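Long-range contacts in MdcA (Pseudomonas aeruginosa, PDB 5VIT), which probably acts as the transferase (alpha) subunit of malonate decarboxylase, exchanging the acetyl group on the acyl carrier protein for malonyl: residues H310-E315 / M342-A347; E56-K61 / S168-P173. One frame throughout, in Å; residues are numbered along the deposited sequence.

In the fold
Running from the N terminus, strand 52-55 leads into the loop 56-61, and some hundred residues later interaction 2 closes over it with 168-173, at the start of helix 172-180. The chain adds strands 185-190 and 212-215 to the parallel sheet before building the mixed one; beyond strand 308-310, outermost within this chain, interaction 1 brings 310-315 against helix 341-350. The two loops are in series, neither enclosing the other. Interaction 2 belongs to the all-parallel sheet and interaction 1 to the mixed one, but their centres lie only about 10 Å apart. They meet where Glu315 OE2 and Gln60 NE2, 3.0 Å apart, probably share a hydrogen bond, and where Gly313 packs on Glu170, joining the sheets' loop ends.

Interaction 1: H310-E315 / M342-A347; sequences HCFGTE and MFCQLA
A sulfur-aromatic contact between Cys344 and Phe312 joins the loop after strand 308-310 to helix 341-350. Cys344 SG sits squarely over the centre of the Phe312 ring, 3.4 Å from the centroid and only 5° off the normal. With SG anti to its own backbone N (chi1 -160°), the thiol leaves the helix toward the loop and fits between Phe312 and His310. The His310 side chain arrives from a different direction, offering its edge to Cys344: ND1 is 3.3 Å from Cys344 CB, which lies near the imidazole plane. The same nitrogen donates to Cys344 SG at 3.4 Å, with the sulfur tilted modestly out of that plane. The backbone also approaches, His310 O being 3.0 Å from Cys344 SG. The next residue, Gln345, bends at chi2, and its side chain crosses that of Phe312 at about a right angle; NE2 comes within 3.4 Å of Phe312 CE1, the amide and ring planes 43° apart. Its NE2 donates to a bound malonate ion, probably from the crystallisation liquor, and Met385 packs on both Gln345 and Phe312. Phe343 CB touches His310 CE1 at 4.1 Å, while Phe330 meets the imidazole edge-to-face. With ND1 as the donor, His310 would carry a proton there. Its donation could favour a partial negative charge on the buried Cys344 sulfur, whereas the ring face of Phe312 and the carbonyl of His310 would be expected to oppose it.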
loop_
_atom_site.group_PDB
_atom_site.type_symbol
_atom_site.label_atom_id
_atom_site.label_comp_id
_atom_site.label_asym_id
_atom_site.label_seq_id
_atom_site.Cartn_x
_atom_site.Cartn_y
_atom_site.Cartn_z
ATOM N N HIS A 310 20.647 3.405 24.172
ATOM C CA HIS A 310 22.011 3.915 24.213
ATOM C C HIS A 310 22.083 5.192 23.381
ATOM O O HIS A 310 21.536 5.243 22.274
ATOM C CB HIS A 310 23.032 2.885 23.721
ATOM C CG HIS A 310 24.450 3.350 23.870
ATOM N ND1 HIS A 310 25.138 3.971 22.850
ATOM C CD2 HIS A 310 25.287 3.332 24.935
ATOM C CE1 HIS A 310 26.350 4.300 23.274
ATOM N NE2 HIS A 310 26.466 3.921 24.535
ATOM N N CYS A 311 22.763 6.209 23.914
ATOM C CA CYS A 311 22.684 7.575 23.379
ATOM C C CYS A 311 23.935 8.096 22.669
ATOM O O CYS A 311 25.043 7.961 23.171
ATOM C CB CYS A 311 22.343 8.556 24.515
ATOM S SG CYS A 311 20.717 8.335 25.298
ATOM N N PHE A 312 23.748 8.739 21.516
ATOM C CA PHE A 312 24.873 9.352 20.806
ATOM C C PHE A 312 25.395 10.526 21.616
ATOM O O PHE A 312 26.610 10.744 21.741
ATOM C CB PHE A 312 24.458 9.842 19.409
ATOM C CG PHE A 312 23.776 8.797 18.572
ATOM C CD1 PHE A 312 24.523 7.951 17.747
ATOM C CD2 PHE A 312 22.388 8.667 18.592
ATOM C CE1 PHE A 312 23.905 6.996 16.970
ATOM C CE2 PHE A 312 21.754 7.704 17.813
ATOM C CZ PHE A 312 22.511 6.869 17.006
ATOM N N GLY A 313 24.450 11.307 22.129
ATOM C CA GLY A 313 24.746 12.485 22.909
ATOM C C GLY A 313 23.588 12.756 23.843
ATOM O O GLY A 313 22.893 11.818 24.267
ATOM N N THR A 314 23.361 14.031 24.152
ATOM C CA THR A 314 22.258 14.382 25.022
ATOM C C THR A 314 21.473 15.563 24.497
ATOM O O THR A 314 21.986 16.406 23.755
ATOM C CB THR A 314 22.714 14.724 26.454
ATOM O OG1 THR A 314 21.561 14.854 27.293
ATOM C CG2 THR A 314 23.502 16.023 26.474
ATOM N N GLU A 315 20.215 15.605 24.908
ATOM C CA GLU A 315 19.320 16.685 24.552
ATOM C C GLU A 315 19.106 17.560 25.779
ATOM O O GLU A 315 18.579 17.097 26.795
ATOM C CB GLU A 315 18.001 16.117 24.018
ATOM C CG GLU A 315 18.118 15.638 22.592
ATOM C CD GLU A 315 18.509 16.771 21.661
ATOM O OE1 GLU A 315 17.880 17.845 21.752
ATOM O OE2 GLU A 315 19.449 16.608 20.852
ATOM N N MET A 342 30.488 7.794 18.876
ATOM C CA MET A 342 31.143 6.663 18.200
ATOM C C MET A 342 30.523 5.305 18.542
ATOM O O MET A 342 30.200 4.518 17.648
ATOM C CB MET A 342 32.627 6.621 18.532
ATOM C CG MET A 342 33.332 5.366 17.988
ATOM S SD MET A 342 35.127 5.619 17.883
ATOM C CE MET A 342 35.766 3.983 18.220
ATOM N N PHE A 343 30.341 5.024 19.827
ATOM C CA PHE A 343 29.882 3.694 20.199
ATOM C C PHE A 343 28.425 3.534 19.744
ATOM O O PHE A 343 28.031 2.483 19.241
ATOM C CB PHE A 343 30.022 3.462 21.706
ATOM C CG PHE A 343 30.244 2.001 22.096
ATOM C CD1 PHE A 343 31.263 1.644 22.977
ATOM C CD2 PHE A 343 29.445 0.994 21.581
ATOM C CE1 PHE A 343 31.462 0.310 23.345
ATOM C CE2 PHE A 343 29.647 -0.329 21.938
ATOM C CZ PHE A 343 30.664 -0.671 22.821
ATOM N N CYS A 344 27.633 4.588 19.898
ATOM C CA CYS A 344 26.221 4.528 19.526
ATOM C C CYS A 344 26.053 4.405 18.008
ATOM O O CYS A 344 25.213 3.648 17.526
ATOM C CB CYS A 344 25.473 5.759 20.058
ATOM S SG CYS A 344 23.677 5.539 20.174
ATOM N N GLN A 345 26.867 5.132 17.255
ATOM C CA GLN A 345 26.841 5.028 15.803
ATOM C C GLN A 345 27.224 3.609 15.355
ATOM O O GLN A 345 26.601 3.026 14.461
ATOM C CB GLN A 345 27.781 6.072 15.193
ATOM C CG GLN A 345 27.245 7.504 15.248
ATOM C CD GLN A 345 26.165 7.764 14.217
ATOM O OE1 GLN A 345 26.077 7.064 13.202
ATOM N NE2 GLN A 345 25.336 8.774 14.469
ATOM N N LEU A 346 28.238 3.043 15.998
ATOM C CA LEU A 346 28.599 1.665 15.729
ATOM C C LEU A 346 27.401 0.740 15.966
ATOM O O LEU A 346 27.132 -0.172 15.183
ATOM C CB LEU A 346 29.774 1.246 16.614
ATOM C CG LEU A 346 30.117 -0.224 16.399
ATOM C CD1 LEU A 346 30.830 -0.369 15.048
ATOM C CD2 LEU A 346 30.941 -0.808 17.566
ATOM N N ALA A 347 26.681 0.979 17.058
ATOM C CA ALA A 347 25.562 0.120 17.406
ATOM C C ALA A 347 24.436 0.322 16.403
ATOM O O ALA A 347 23.791 -0.648 15.977
ATOM C CB ALA A 347 25.095 0.399 18.818
#

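Interaction 2: E56-K61 / S168-P173; sequences EGNNQK and STEDTP
Glu170 OE1 is gripped by two consecutive backbone amides, Gln60 N at 3.2 Å and the straighter Lys61 N at 2.9 Å (166° at the hydrogen), both on its syn side. Glu170 belongs to a type II' beta turn, Thr169 to Thr172, that leads into helix 172-180; it faces the loop after strand 52-55 of the parallel sheet. Its extended chain carries the carboxylate across to these amides, while the side-chain amide of Gln60, its plane 77° from that carboxylate, brings OE1 close as a second acceptor, and Arg341 donates to Gln60 OE1.

At the end of the turn, Thr172 OG1 donates to Glu56 OE2 at 2.6 Å, and OE2 receives it on its syn lone pair. Asn58 ND2 reaches the same oxygen from above the carboxylate plane, so OE2 is held by two donors from different directions, and OE1 accepts from Ala153 N. Lys61, bent along its chain, brings NZ to Ser168 O at 2.7 Å, to Thr172 OG1 at 2.9 Å and to Ala153 O. Thr172 OG1 thus relays between the ammonium and the carboxylate, whose own salt bridge is long.

Asn58 and Asp171 meet tip to tip with their flat groups stacked, planes 8° apart and Asn58 CG 3.0 Å from Asp171 OD1. Arg341 pairs with OD1 of Asp171 and Tyr138 with OD2. One water completes the join, accepting from Asn59 N and donating to Asp171 OD2 at 2.7 Å.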
loop_
_atom_site.group_PDB
_atom_site.type_symbol
_atom_site.label_atom_id
_atom_site.label_comp_id
_atom_site.label_asym_id
_atom_site.label_seq_id
_atom_site.Cartn_x
_atom_site.Cartn_y
_atom_site.Cartn_z
ATOM N N GLU A 56 35.402 20.991 18.412
ATOM C CA GLU A 56 34.108 20.437 18.739
ATOM C C GLU A 56 33.011 21.398 18.387
ATOM O O GLU A 56 32.720 22.391 19.082
ATOM C CB GLU A 56 34.023 20.012 20.193
ATOM C CG GLU A 56 34.500 18.582 20.329
ATOM C CD GLU A 56 34.317 18.014 21.707
ATOM O OE1 GLU A 56 34.004 18.782 22.645
ATOM O OE2 GLU A 56 34.506 16.796 21.847
ATOM N N GLY A 57 32.547 21.132 17.175
ATOM C CA GLY A 57 31.175 21.207 16.793
ATOM C C GLY A 57 30.828 19.727 16.783
ATOM O O GLY A 57 31.075 18.993 15.807
ATOM N N ASN A 58 30.321 19.274 17.919
ATOM C CA ASN A 58 29.593 18.024 17.978
ATOM C C ASN A 58 28.151 18.375 17.612
ATOM O O ASN A 58 27.856 19.540 17.376
ATOM C CB ASN A 58 29.737 17.381 19.358
ATOM C CG ASN A 58 31.182 17.008 19.653
ATOM O OD1 ASN A 58 32.021 17.063 18.755
ATOM N ND2 ASN A 58 31.482 16.627 20.891
ATOM N N ASN A 59 27.273 17.389 17.508
ATOM C CA ASN A 59 25.881 17.687 17.217
ATOM C C ASN A 59 25.269 18.620 18.259
ATOM O O ASN A 59 24.498 19.520 17.919
ATOM C CB ASN A 59 25.050 16.409 17.132
ATOM C CG ASN A 59 25.154 15.733 15.789
ATOM O OD1 ASN A 59 25.656 16.308 14.812
ATOM N ND2 ASN A 59 24.654 14.505 15.721
ATOM N N GLN A 60 25.623 18.417 19.524
ATOM C CA GLN A 60 25.025 19.200 20.597
ATOM C C GLN A 60 26.070 20.048 21.337
ATOM O O GLN A 60 25.998 21.279 21.338
ATOM C CB GLN A 60 24.279 18.258 21.546
ATOM C CG GLN A 60 23.121 17.515 20.857
ATOM C CD GLN A 60 23.240 15.972 20.873
ATOM O OE1 GLN A 60 24.335 15.402 20.992
ATOM N NE2 GLN A 60 22.092 15.296 20.744
ATOM N N LYS A 61 27.050 19.385 21.938
ATOM C CA LYS A 61 28.144 20.044 22.641
ATOM C C LYS A 61 29.006 20.941 21.724
ATOM O O LYS A 61 29.525 20.478 20.706
ATOM C CB LYS A 61 29.022 18.972 23.301
ATOM C CG LYS A 61 29.884 19.456 24.448
ATOM C CD LYS A 61 31.350 19.097 24.283
ATOM C CE LYS A 61 31.596 17.593 24.205
ATOM N NZ LYS A 61 31.983 16.990 25.489
ATOM N N SER A 168 27.081 14.938 28.021
ATOM C CA SER A 168 27.563 15.543 26.790
ATOM C C SER A 168 28.898 14.947 26.336
ATOM O O SER A 168 29.639 15.603 25.615
ATOM C CB SER A 168 27.712 17.058 26.958
ATOM O OG SER A 168 26.502 17.647 27.403
ATOM N N THR A 169 29.204 13.723 26.765
ATOM C CA THR A 169 30.424 13.029 26.311
ATOM C C THR A 169 30.540 13.021 24.779
ATOM O O THR A 169 31.570 13.417 24.215
ATOM C CB THR A 169 30.457 11.581 26.824
ATOM O OG1 THR A 169 30.545 11.577 28.258
ATOM C CG2 THR A 169 31.631 10.835 26.234
ATOM N N GLU A 170 29.475 12.570 24.116
ATOM C CA GLU A 170 29.339 12.694 22.666
ATOM C C GLU A 170 30.574 12.222 21.868
ATOM O O GLU A 170 30.966 11.060 21.972
ATOM C CB GLU A 170 28.973 14.149 22.320
ATOM C CG GLU A 170 27.548 14.485 22.798
ATOM C CD GLU A 170 27.120 15.938 22.606
ATOM O OE1 GLU A 170 27.310 16.501 21.507
ATOM O OE2 GLU A 170 26.562 16.515 23.571
ATOM N N ASP A 171 31.174 13.115 21.083
ATOM C CA ASP A 171 32.246 12.712 20.180
ATOM C C ASP A 171 33.620 12.723 20.835
ATOM O O ASP A 171 34.591 12.200 20.264
ATOM C CB ASP A 171 32.347 13.597 18.921
ATOM C CG ASP A 171 31.001 14.114 18.408
ATOM O OD1 ASP A 171 30.013 14.244 19.163
ATOM O OD2 ASP A 171 30.904 14.252 17.164
ATOM N N THR A 172 33.699 13.336 22.009
ATOM C CA THR A 172 34.976 13.698 22.623
ATOM C C THR A 172 35.991 12.537 22.727
ATOM O O THR A 172 37.125 12.694 22.266
ATOM C CB THR A 172 34.749 14.319 24.027
ATOM O OG1 THR A 172 33.839 15.419 23.913
ATOM C CG2 THR A 172 36.056 14.808 24.613
ATOM N N PRO A 173 35.588 11.373 23.284
ATOM C CA PRO A 173 36.616 10.319 23.375
ATOM C C PRO A 173 37.106 9.845 21.998
ATOM O O PRO A 173 38.277 9.490 21.832
ATOM C CB PRO A 173 35.919 9.187 24.147
ATOM C CG PRO A 173 34.483 9.524 24.185
ATOM C CD PRO A 173 34.273 10.941 23.801
HETATM O O HOH W 1 28.475 15.050 16.303
#